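GDSL-like protein (Roseburia intestinalis L1-82, PDB 6HFZ) removes acetyl groups from complex beta-mannans as a two-domain carbohydrate esterase of the GDSL-like family. Local coordinates at residues I289-R294 and F361-V366; A301-I306 and A315-A320. One frame throughout, in Å; residues are numbered along the deposited sequence.

Contact 1: I289-R294 and F361-V366; sequences ISVQYR and FYLVSV
A classic beta bulge interrupts the antiparallel pairing of strands 288-295 and 361-370, where Val364 and Ser365 both sit opposite Gln292. The carbonyl oxygen of Gln292 takes Val364 N at 2.9 Å, a donor above the carbonyl plane, and Ser365 N by a weak bond. In return Gln292 N reaches Ser365 O at 2.9 Å, nearly straight at 174°. Gln292 CG lies anti to the carbonyl carbon (chi1 -75°) and the chain extends beyond it, where Ser365 OG donates to Gln292 OE1 at 2.7 Å, in the amide plane and on a lone pair. An alanine in place of Gln292 would probably leave the buried Ser365 hydroxyl without this acceptor and open a gap beside Val364 CG1. The face that carries Val291, Leu363 and Val366 is largely apolar. Val291 CG2 meets Leu363 CD1 at 3.6 Å, the side chains crossing at about a right angle, and Phe361 CZ lies 3.7 Å from Tyr293 CB. These two rings are nearly parallel, at 12°, but barely overlap; Tyr293 OH bonds Asp333. Beyond the bulge Arg294 N bonds Tyr362 O, and Tyr362 CB sits 3.6 Å above the centre of the Arg294 guanidinium, whose NH2 also bonds Pro360 O and which makes a cation-pi contact with Phe267. A water bridges Arg294 O and Tyr362 N. The bulge lies in one sheet of a beta-sandwich-like domain, Val291, Tyr293 and Phe361 packing on Leu318 of the facing sheet.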
# COMPACT_ATOMS: atom_id res chain seq x y z
N ILE A 289 -11.22 12.99 -5.06
CA ILE A 289 -9.95 13.67 -5.23
C ILE A 289 -9.12 13.50 -3.96
O ILE A 289 -9.58 13.81 -2.88
CB ILE A 289 -10.13 15.15 -5.54
CG1 ILE A 289 -11.06 15.38 -6.75
CG2 ILE A 289 -8.78 15.81 -5.70
CD1 ILE A 289 -10.46 14.97 -8.04
N SER A 290 -7.85 13.14 -4.14
CA SER A 290 -6.94 13.06 -3.06
C SER A 290 -5.60 13.70 -3.49
O SER A 290 -5.32 13.89 -4.67
CB SER A 290 -6.83 11.63 -2.56
OG SER A 290 -5.99 10.83 -3.43
N VAL A 291 -4.79 14.05 -2.51
CA VAL A 291 -3.52 14.71 -2.83
C VAL A 291 -2.38 14.07 -2.03
O VAL A 291 -2.53 13.77 -0.83
CB VAL A 291 -3.63 16.22 -2.54
CG1 VAL A 291 -3.96 16.49 -1.07
CG2 VAL A 291 -2.37 16.97 -2.91
N GLN A 292 -1.24 13.87 -2.71
CA GLN A 292 -0.06 13.35 -2.08
C GLN A 292 1.01 14.45 -1.98
O GLN A 292 1.24 15.15 -2.95
CB GLN A 292 0.53 12.21 -2.90
CG GLN A 292 -0.23 10.90 -2.82
CD GLN A 292 0.61 9.86 -3.55
OE1 GLN A 292 0.82 9.98 -4.76
NE2 GLN A 292 1.13 8.89 -2.80
N TYR A 293 1.69 14.54 -0.83
CA TYR A 293 2.68 15.58 -0.59
C TYR A 293 3.61 15.17 0.54
O TYR A 293 3.26 14.30 1.34
CB TYR A 293 2.03 16.94 -0.23
CG TYR A 293 1.16 16.93 1.02
CD1 TYR A 293 -0.14 16.40 1.02
CD2 TYR A 293 1.61 17.48 2.21
CE1 TYR A 293 -0.95 16.42 2.16
CE2 TYR A 293 0.82 17.48 3.37
CZ TYR A 293 -0.46 16.95 3.34
OH TYR A 293 -1.26 17.00 4.46
N ARG A 294 4.77 15.84 0.63
CA ARG A 294 5.72 15.49 1.65
C ARG A 294 5.37 16.17 2.98
O ARG A 294 5.11 17.38 3.04
CB ARG A 294 7.14 15.90 1.25
CG ARG A 294 8.20 15.66 2.33
CD ARG A 294 9.59 15.84 1.72
NE ARG A 294 9.85 17.16 1.16
CZ ARG A 294 10.68 17.40 0.15
NH1 ARG A 294 11.33 16.41 -0.44
NH2 ARG A 294 10.80 18.63 -0.34
N PHE A 361 8.21 22.84 -0.43
CA PHE A 361 7.03 21.99 -0.44
C PHE A 361 7.16 21.02 -1.63
O PHE A 361 7.55 21.43 -2.69
CB PHE A 361 5.78 22.87 -0.54
CG PHE A 361 4.50 22.12 -0.31
CD1 PHE A 361 3.91 21.39 -1.34
CD2 PHE A 361 3.91 22.11 0.95
CE1 PHE A 361 2.73 20.68 -1.11
CE2 PHE A 361 2.79 21.32 1.19
CZ PHE A 361 2.18 20.65 0.15
N TYR A 362 6.86 19.72 -1.43
CA TYR A 362 6.87 18.73 -2.54
C TYR A 362 5.43 18.21 -2.76
O TYR A 362 4.92 17.46 -1.94
CB TYR A 362 7.85 17.57 -2.28
CG TYR A 362 8.24 16.86 -3.57
CD1 TYR A 362 7.32 16.08 -4.25
CD2 TYR A 362 9.50 17.02 -4.13
CE1 TYR A 362 7.64 15.50 -5.47
CE2 TYR A 362 9.87 16.39 -5.31
CZ TYR A 362 8.92 15.66 -6.00
OH TYR A 362 9.26 15.09 -7.20
N LEU A 363 4.84 18.58 -3.89
CA LEU A 363 3.55 18.06 -4.34
C LEU A 363 3.81 16.83 -5.23
O LEU A 363 4.37 16.93 -6.32
CB LEU A 363 2.81 19.19 -5.08
CG LEU A 363 1.45 18.83 -5.64
CD1 LEU A 363 0.45 18.43 -4.53
CD2 LEU A 363 0.87 19.98 -6.45
N VAL A 364 3.46 15.64 -4.72
CA VAL A 364 3.80 14.42 -5.41
C VAL A 364 2.75 14.12 -6.50
O VAL A 364 3.08 13.79 -7.64
CB VAL A 364 3.94 13.24 -4.43
CG1 VAL A 364 4.14 11.91 -5.17
CG2 VAL A 364 5.03 13.50 -3.38
N SER A 365 1.45 14.21 -6.19
CA SER A 365 0.43 13.87 -7.14
C SER A 365 -0.91 14.44 -6.69
O SER A 365 -1.09 14.70 -5.51
CB SER A 365 0.25 12.36 -7.33
OG SER A 365 -0.52 11.76 -6.25
N VAL A 366 -1.84 14.60 -7.65
CA VAL A 366 -3.28 14.66 -7.28
C VAL A 366 -3.96 13.44 -7.90
O VAL A 366 -3.73 13.11 -9.08
CB VAL A 366 -3.94 15.97 -7.77
CG1 VAL A 366 -5.42 15.99 -7.37
CG2 VAL A 366 -3.20 17.19 -7.23
O HOH W 1 5.69 19.21 1.11

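Contact 2: A301-I306 and A315-A320; sequences APVAEI and AVRLDA
The beta hairpin of strands 303-308 and 316-319 forms one end of a five-stranded antiparallel sheet, with 316-319 outermost. Ala304 and Leu318 form a hydrogen-bonded pair: Ala304 N gives to Leu318 O at 2.8 Å, almost straight at 175°, and Leu318 N returns the bond to Ala304 O. Ile306 and Val316 repeat this double exchange, while Ala320 N bonds Pro302 O. On the face carrying these two pairs, Ile306 CG2 touches Leu318 CD2 and Val316 CB, each at 3.9 Å; Ile306 and Val316 lie side by side. The reverse face is mixed in character. Val303 CG1 lies 3.7 Å above the Arg317 guanidinium plane, offset toward its rim, and 3.6 Å from Arg317 CG, which stands anti to the backbone N (chi1 -177°). Arg317 NH1 bridges to Asp319 OD2 at 3.0 Å, meeting it from above the carboxylate plane, and NH2 forms a salt bridge with Glu352 of strand 342-352, on the far side of strand 303-308. Asp319 OD1 accepts from Asn321 N. Held by two carboxylates, one at NH1 and one at NH2, the exposed guanidinium is likely to be restrained in its rotation and its charge partly balanced, with Val303 packed on one face.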
# COMPACT_ATOMS: atom_id res chain seq x y z
N ALA A 301 9.16 23.96 7.31
CA ALA A 301 8.77 23.75 5.93
C ALA A 301 7.50 24.55 5.62
O ALA A 301 6.83 25.06 6.53
CB ALA A 301 8.55 22.27 5.70
N PRO A 302 7.17 24.73 4.33
CA PRO A 302 6.02 25.53 3.93
C PRO A 302 4.68 24.85 4.22
O PRO A 302 4.64 23.64 4.55
CB PRO A 302 6.15 25.64 2.41
CG PRO A 302 7.59 25.41 2.16
CD PRO A 302 7.95 24.33 3.16
N VAL A 303 3.64 25.66 4.14
CA VAL A 303 2.26 25.24 4.24
C VAL A 303 1.58 25.64 2.94
O VAL A 303 1.85 26.73 2.43
CB VAL A 303 1.55 25.87 5.46
CG1 VAL A 303 0.10 25.43 5.53
CG2 VAL A 303 2.30 25.55 6.76
N ALA A 304 0.75 24.74 2.40
CA ALA A 304 -0.06 25.03 1.22
C ALA A 304 -1.54 24.84 1.55
O ALA A 304 -1.87 24.32 2.60
CB ALA A 304 0.35 24.13 0.08
N GLU A 305 -2.39 25.20 0.59
CA GLU A 305 -3.80 24.91 0.60
C GLU A 305 -4.17 24.32 -0.77
O GLU A 305 -3.54 24.63 -1.83
CB GLU A 305 -4.60 26.17 0.95
CG GLU A 305 -4.76 27.15 -0.21
CD GLU A 305 -5.43 28.48 0.12
OE1 GLU A 305 -6.11 28.57 1.19
OE2 GLU A 305 -5.24 29.45 -0.68
N ILE A 306 -5.15 23.42 -0.76
CA ILE A 306 -5.70 22.83 -1.96
C ILE A 306 -7.20 23.20 -2.01
O ILE A 306 -7.90 23.14 -0.99
CB ILE A 306 -5.47 21.30 -1.99
CG1 ILE A 306 -6.00 20.69 -3.28
CG2 ILE A 306 -6.03 20.60 -0.76
CD1 ILE A 306 -5.43 19.33 -3.59
N ALA A 315 -10.97 25.40 1.42
CA ALA A 315 -9.66 24.92 1.19
C ALA A 315 -9.21 24.01 2.34
O ALA A 315 -9.55 24.24 3.51
CB ALA A 315 -8.72 26.11 1.05
N VAL A 316 -8.43 22.97 2.01
CA VAL A 316 -7.77 22.13 2.96
C VAL A 316 -6.30 22.52 3.06
O VAL A 316 -5.60 22.63 2.05
CB VAL A 316 -7.93 20.63 2.63
CG1 VAL A 316 -7.14 19.74 3.56
CG2 VAL A 316 -9.39 20.25 2.61
N ARG A 317 -5.85 22.65 4.31
CA ARG A 317 -4.49 22.97 4.67
C ARG A 317 -3.60 21.73 4.55
O ARG A 317 -3.85 20.67 5.16
CB ARG A 317 -4.40 23.45 6.12
CG ARG A 317 -2.99 23.87 6.53
CD ARG A 317 -2.62 23.45 7.94
NE ARG A 317 -2.64 24.58 8.83
CZ ARG A 317 -1.66 25.45 8.97
NH1 ARG A 317 -0.47 25.10 9.43
NH2 ARG A 317 -1.87 26.68 8.56
N LEU A 318 -2.53 21.89 3.78
CA LEU A 318 -1.49 20.85 3.62
C LEU A 318 -0.21 21.41 4.27
O LEU A 318 0.51 22.29 3.70
CB LEU A 318 -1.27 20.52 2.14
CG LEU A 318 -2.50 20.34 1.26
CD1 LEU A 318 -2.05 20.04 -0.18
CD2 LEU A 318 -3.37 19.21 1.77
N ASP A 319 0.06 20.93 5.48
CA ASP A 319 1.19 21.39 6.29
C ASP A 319 2.38 20.42 6.17
O ASP A 319 2.33 19.29 6.65
CB ASP A 319 0.75 21.57 7.74
CG ASP A 319 1.77 22.22 8.65
OD1 ASP A 319 2.97 22.22 8.32
OD2 ASP A 319 1.34 22.76 9.70
N ALA A 320 3.49 20.92 5.64
CA ALA A 320 4.68 20.10 5.39
C ALA A 320 5.54 19.95 6.65
O ALA A 320 6.49 19.21 6.64
CB ALA A 320 5.43 20.65 4.21

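Overall arrangement
Contact 1 joins two strands of one antiparallel sheet, contact 2 two strands of another, and the apolar faces of both meet with their centres about 10 Å apart. Leu318 of contact 2 packs on Val291, Tyr293 and Phe361 of contact 1, its CD2 lying 3.7 Å from Tyr293 CE1; Phe361 also touches Pro302, Ala304 and Ala320. Strand 303-308 follows 288-295 directly in the chain, so consecutive strands pass from one sheet to the other. Contact 1 is almost wholly buried and includes an internal side-chain hydrogen bond at an irregular register. Contact 2 keeps a regular ladder, buried toward contact 1 but bearing charged groups on its outward side.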